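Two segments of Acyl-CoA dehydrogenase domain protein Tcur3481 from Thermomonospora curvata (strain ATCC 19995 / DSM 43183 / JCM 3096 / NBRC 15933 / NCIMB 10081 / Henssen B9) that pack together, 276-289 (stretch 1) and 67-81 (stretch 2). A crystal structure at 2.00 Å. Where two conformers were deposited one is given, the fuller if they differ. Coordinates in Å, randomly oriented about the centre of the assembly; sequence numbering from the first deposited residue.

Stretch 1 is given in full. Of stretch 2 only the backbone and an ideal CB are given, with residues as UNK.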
# COMPACT_ATOMS: atom_id res chain seq x y z
N MET B 276 -4.25 -13.99 6.76
CA MET B 276 -4.97 -13.89 8.01
C MET B 276 -5.18 -15.25 8.64
O MET B 276 -4.95 -15.44 9.83
CB MET B 276 -6.32 -13.22 7.75
CG MET B 276 -6.14 -11.72 7.48
SD MET B 276 -7.59 -11.02 6.61
CE MET B 276 -8.66 -11.05 8.06
N ARG B 277 -5.62 -16.21 7.81
CA ARG B 277 -5.99 -17.53 8.28
C ARG B 277 -4.77 -18.32 8.78
O ARG B 277 -4.83 -18.95 9.84
CB ARG B 277 -6.73 -18.29 7.15
CG ARG B 277 -7.06 -19.75 7.57
CD ARG B 277 -8.27 -20.41 6.82
NE ARG B 277 -8.51 -19.90 5.48
CZ ARG B 277 -9.62 -19.26 5.09
NH1 ARG B 277 -9.72 -18.88 3.84
NH2 ARG B 277 -10.63 -19.01 5.93
N VAL B 278 -3.66 -18.32 8.05
CA VAL B 278 -2.57 -19.12 8.62
C VAL B 278 -1.99 -18.45 9.87
O VAL B 278 -1.49 -19.14 10.77
CB VAL B 278 -1.48 -19.42 7.58
CG1 VAL B 278 -2.09 -20.23 6.40
CG2 VAL B 278 -0.76 -18.12 7.12
N CYS B 279 -2.01 -17.13 9.95
CA CYS B 279 -1.47 -16.53 11.17
C CYS B 279 -2.41 -16.72 12.34
O CYS B 279 -1.96 -16.81 13.48
CB CYS B 279 -1.18 -15.06 10.99
SG CYS B 279 0.17 -14.71 9.74
N LEU B 280 -3.72 -16.70 12.09
CA LEU B 280 -4.68 -17.06 13.16
C LEU B 280 -4.34 -18.43 13.75
O LEU B 280 -4.23 -18.62 14.97
CB LEU B 280 -6.11 -17.06 12.59
CG LEU B 280 -7.16 -17.68 13.56
CD1 LEU B 280 -7.16 -16.89 14.86
CD2 LEU B 280 -8.56 -17.66 12.86
N TRP B 281 -4.17 -19.42 12.88
CA TRP B 281 -4.01 -20.76 13.42
C TRP B 281 -2.64 -20.92 14.05
O TRP B 281 -2.49 -21.68 15.01
CB TRP B 281 -4.34 -21.78 12.32
CG TRP B 281 -5.87 -21.78 12.18
CD1 TRP B 281 -6.62 -21.18 11.20
CD2 TRP B 281 -6.82 -22.29 13.15
NE1 TRP B 281 -7.97 -21.34 11.46
CE2 TRP B 281 -8.12 -22.01 12.65
CE3 TRP B 281 -6.69 -22.99 14.36
CZ2 TRP B 281 -9.28 -22.39 13.33
CZ3 TRP B 281 -7.85 -23.38 15.03
CH2 TRP B 281 -9.13 -23.08 14.51
N GLN B 282 -1.66 -20.14 13.62
CA GLN B 282 -0.39 -20.14 14.33
C GLN B 282 -0.55 -19.59 15.75
O GLN B 282 0.08 -20.08 16.70
CB GLN B 282 0.65 -19.35 13.52
CG GLN B 282 2.02 -19.22 14.17
CD GLN B 282 2.70 -20.57 14.35
OE1 GLN B 282 2.56 -21.46 13.51
NE2 GLN B 282 3.42 -20.73 15.43
N ALA B 283 -1.36 -18.53 15.91
CA ALA B 283 -1.60 -17.99 17.24
C ALA B 283 -2.28 -19.02 18.11
O ALA B 283 -1.91 -19.21 19.27
CB ALA B 283 -2.46 -16.72 17.15
N VAL B 284 -3.27 -19.74 17.55
CA VAL B 284 -3.97 -20.77 18.33
C VAL B 284 -2.99 -21.87 18.72
O VAL B 284 -2.88 -22.25 19.90
CB VAL B 284 -5.16 -21.34 17.53
CG1 VAL B 284 -5.80 -22.55 18.28
CG2 VAL B 284 -6.18 -20.22 17.21
N CYS B 285 -2.23 -22.38 17.75
CA CYS B 285 -1.28 -23.44 18.04
C CYS B 285 -0.25 -22.99 19.07
O CYS B 285 0.14 -23.77 19.95
CB CYS B 285 -0.61 -23.89 16.74
SG CYS B 285 -1.76 -24.85 15.69
N ALA B 286 0.19 -21.73 18.99
CA ALA B 286 1.16 -21.22 19.97
C ALA B 286 0.56 -21.16 21.37
O ALA B 286 1.22 -21.46 22.35
CB ALA B 286 1.67 -19.83 19.55
N ALA B 287 -0.69 -20.73 21.48
CA ALA B 287 -1.31 -20.68 22.80
C ALA B 287 -1.47 -22.09 23.37
O ALA B 287 -1.16 -22.33 24.55
CB ALA B 287 -2.64 -19.92 22.71
N GLU B 288 -1.87 -23.06 22.55
CA GLU B 288 -2.04 -24.43 23.04
C GLU B 288 -0.70 -25.09 23.37
O GLU B 288 -0.64 -25.98 24.23
CB GLU B 288 -2.86 -25.26 22.03
CG GLU B 288 -4.36 -24.84 21.93
CD GLU B 288 -5.13 -25.46 20.73
OE1 GLU B 288 -4.46 -26.08 19.86
OE2 GLU B 288 -6.39 -25.34 20.67
N ASP B 289 0.38 -24.65 22.71
CA ASP B 289 1.74 -25.11 23.01
C ASP B 289 2.41 -24.31 24.11
O ASP B 289 3.63 -24.41 24.29
CB ASP B 289 2.62 -25.07 21.75
CG ASP B 289 2.20 -26.08 20.69
OD1 ASP B 289 2.53 -25.89 19.50
OD2 ASP B 289 1.52 -27.07 21.04
N UNK B 67 -11.35 -25.95 23.88
CA UNK B 67 -10.39 -24.85 23.99
C UNK B 67 -10.46 -23.78 22.90
O UNK B 67 -11.50 -23.53 22.26
CB UNK B 67 -8.98 -25.44 24.00
N UNK B 68 -9.32 -23.11 22.72
CA UNK B 68 -9.30 -21.90 21.91
C UNK B 68 -9.57 -22.20 20.44
O UNK B 68 -10.24 -21.42 19.77
CB UNK B 68 -7.95 -21.19 22.06
N UNK B 69 -9.13 -23.37 19.95
CA UNK B 69 -9.41 -23.74 18.56
C UNK B 69 -10.89 -23.81 18.24
O UNK B 69 -11.35 -23.29 17.21
CB UNK B 69 -8.77 -25.09 18.24
N UNK B 70 -11.66 -24.49 19.10
CA UNK B 70 -13.10 -24.55 18.90
C UNK B 70 -13.71 -23.15 18.97
O UNK B 70 -14.61 -22.81 18.18
CB UNK B 70 -13.75 -25.47 19.94
N UNK B 71 -13.25 -22.34 19.93
CA UNK B 71 -13.76 -20.98 20.01
C UNK B 71 -13.51 -20.24 18.69
O UNK B 71 -14.41 -19.60 18.14
CB UNK B 71 -13.11 -20.23 21.18
N UNK B 72 -12.31 -20.39 18.13
CA UNK B 72 -12.01 -19.67 16.90
C UNK B 72 -12.85 -20.17 15.72
O UNK B 72 -13.23 -19.39 14.85
CB UNK B 72 -10.52 -19.80 16.57
N UNK B 73 -13.15 -21.48 15.68
CA UNK B 73 -14.00 -22.00 14.62
C UNK B 73 -15.38 -21.39 14.73
O UNK B 73 -15.96 -20.92 13.74
CB UNK B 73 -14.08 -23.53 14.68
N UNK B 74 -15.92 -21.33 15.96
CA UNK B 74 -17.23 -20.72 16.16
C UNK B 74 -17.22 -19.23 15.83
O UNK B 74 -18.17 -18.73 15.21
CB UNK B 74 -17.69 -20.93 17.60
N UNK B 75 -16.18 -18.49 16.26
CA UNK B 75 -16.13 -17.05 15.99
C UNK B 75 -16.00 -16.75 14.50
O UNK B 75 -16.48 -15.71 14.02
CB UNK B 75 -14.96 -16.41 16.75
N UNK B 76 -15.25 -17.60 13.79
CA UNK B 76 -15.10 -17.38 12.37
C UNK B 76 -16.44 -17.55 11.65
O UNK B 76 -16.80 -16.72 10.80
CB UNK B 76 -14.05 -18.34 11.79
N UNK B 77 -17.19 -18.60 11.98
CA UNK B 77 -18.54 -18.69 11.41
C UNK B 77 -19.40 -17.51 11.83
O UNK B 77 -20.23 -17.05 11.05
CB UNK B 77 -19.21 -20.00 11.83
N UNK B 78 -19.30 -17.08 13.08
CA UNK B 78 -20.10 -15.93 13.49
C UNK B 78 -19.79 -14.71 12.62
O UNK B 78 -20.71 -14.04 12.13
CB UNK B 78 -19.85 -15.61 14.96
N UNK B 79 -18.50 -14.42 12.40
CA UNK B 79 -18.16 -13.27 11.56
C UNK B 79 -18.63 -13.42 10.13
O UNK B 79 -19.00 -12.43 9.48
CB UNK B 79 -16.65 -13.04 11.57
N UNK B 80 -18.63 -14.65 9.60
CA UNK B 80 -19.12 -14.86 8.24
C UNK B 80 -20.55 -14.34 8.04
O UNK B 80 -20.93 -13.98 6.92
CB UNK B 80 -19.06 -16.35 7.90
N UNK B 81 -21.33 -14.32 9.11
CA UNK B 81 -22.75 -13.94 9.08
C UNK B 81 -23.07 -12.67 9.84
O UNK B 81 -24.25 -12.37 10.03
CB UNK B 81 -23.60 -15.08 9.65

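The two helices run nearly antiparallel, their N-to-C directions 155° apart and their axes 9.4 Å apart at closest approach, so early positions of stretch 2 meet the end of stretch 1 and late ones meet its beginning.

Position 67 has a phi of 69° and a psi of -156°. A positive phi by itself favours glycine, although the ideal CB, 4.2 Å from E288 OE2, would not collide with stretch 1. The residue is G67.

Position 68 points toward stretch 1, where V284 and A287 offer an apolar surface and its ideal CB lies 4.6 Å from V284 CG1. A medium or large apolar chain such as leucine, isoleucine or methionine would suit. It is L68, with chi1 t and chi2 p; its CD2 lies 3.9 Å from A287 CB and 4.5 Å from V284 CG2.

At position 69 the backbone comes closest, its CA 6.2 Å from V284 CA. The ideal CB points sideways, 3.4 Å from E288 OE2 and 3.8 Å from W281 CZ3. There is room for that one carbon, so alanine or glycine would suit, and serine is conceivable. It is G69, whose bare CA sits 3.8 Å from V284 CG1. Its N gives a weak hydrogen bond to E288 OE2 at 3.5 Å, and its O meets the edge of the indole 3.5 Å from W281 CH2.

Positions 70 and 71 point away and sideways, with nothing of stretch 1 within reach of their CB atoms, so stretch 1 sets no preference; they are A70 and L71.

Position 72 points toward stretch 1 again, its ideal CB 4.1 Å from W281 CH2 and 4.4 Å from V284 CG2. Something small and apolar is indicated: alanine, cysteine, perhaps valine. C72 takes chi1 m and places SG 3.7 Å from V284 CG2 and 4.2 Å from L280 CD1.

Position 73 points sideways, with its ideal CB 5.0 Å from W281 CH2. A branched or longer apolar chain could reach the indole, and V73 does so, its CG2 3.7 Å from W281 CH2 at the ring edge.

Positions 74, 75, 77, 78, 79 and 81 are out of reach; they are L74, L75, E77, Q78, G79 and H81.

Position 76 points toward stretch 1 across a wider gap. The R277 guanidinium and the indole NH call for a long acceptor: glutamate is the natural candidate, glutamine a neutral alternative. E76 extends with chi1 and chi2 both t. Its OE1 accepts from a water at 2.6 Å that in turn accepts from W281 NE1 at 3.0 Å.

Position 80 points sideways, and only a long chain could approach R277, whose charge would seem to favour an acid. R80 instead brings NH2 within 4.2 Å of R277 NH2. E76 OE2, 3.2 Å from R277 NH2 and 2.9 Å from R80 NH2, forms a salt bridge with each and so offsets the two like charges.

Stretch 2 67-81: GLGALCVLLEEQGRH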
# COMPACT_ATOMS: atom_id res chain seq x y z
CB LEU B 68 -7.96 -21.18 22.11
CG LEU B 68 -7.75 -19.83 21.39
CD1 LEU B 68 -8.79 -18.74 21.75
CD2 LEU B 68 -6.31 -19.34 21.59
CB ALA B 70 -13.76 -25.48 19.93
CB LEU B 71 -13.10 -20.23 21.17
CG LEU B 71 -13.54 -18.76 21.20
CD1 LEU B 71 -15.08 -18.62 21.29
CD2 LEU B 71 -12.80 -17.96 22.31
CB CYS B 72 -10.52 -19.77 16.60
SG CYS B 72 -9.53 -18.70 17.76
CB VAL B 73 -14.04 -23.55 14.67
CG1 VAL B 73 -15.11 -24.13 13.76
CG2 VAL B 73 -12.70 -24.11 14.27
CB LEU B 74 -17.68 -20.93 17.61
CG LEU B 74 -18.97 -20.25 18.04
CD1 LEU B 74 -20.22 -20.85 17.32
CD2 LEU B 74 -19.13 -20.33 19.57
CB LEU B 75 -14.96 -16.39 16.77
CG LEU B 75 -15.16 -16.39 18.29
CD1 LEU B 75 -13.98 -15.70 19.03
CD2 LEU B 75 -16.53 -15.77 18.68
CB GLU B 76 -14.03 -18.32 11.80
CG GLU B 76 -13.89 -18.15 10.30
CD GLU B 76 -12.84 -19.07 9.65
OE1 GLU B 76 -12.19 -19.87 10.36
OE2 GLU B 76 -12.66 -18.98 8.42
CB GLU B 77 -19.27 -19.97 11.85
CG GLU B 77 -18.95 -21.12 10.99
CD GLU B 77 -19.16 -20.88 9.49
OE1 GLU B 77 -20.24 -20.45 9.00
OE2 GLU B 77 -18.21 -21.19 8.81
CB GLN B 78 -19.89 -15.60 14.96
CG GLN B 78 -20.49 -14.21 15.25
CD GLN B 78 -20.12 -13.63 16.58
OE1 GLN B 78 -19.05 -13.93 17.16
NE2 GLN B 78 -20.97 -12.74 17.07
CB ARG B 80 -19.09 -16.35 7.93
CG ARG B 80 -18.14 -16.73 6.88
CD ARG B 80 -18.11 -18.23 6.79
NE ARG B 80 -16.81 -18.68 6.32
CZ ARG B 80 -15.89 -19.24 7.09
NH1 ARG B 80 -16.11 -19.46 8.40
NH2 ARG B 80 -14.73 -19.61 6.55
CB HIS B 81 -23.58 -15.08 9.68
CG HIS B 81 -23.46 -16.34 8.90
ND1 HIS B 81 -22.58 -17.34 9.26
CD2 HIS B 81 -24.04 -16.73 7.75
CE1 HIS B 81 -22.66 -18.32 8.38
NE2 HIS B 81 -23.52 -17.97 7.44
O HOH W 1 -10.20 -21.22 9.43
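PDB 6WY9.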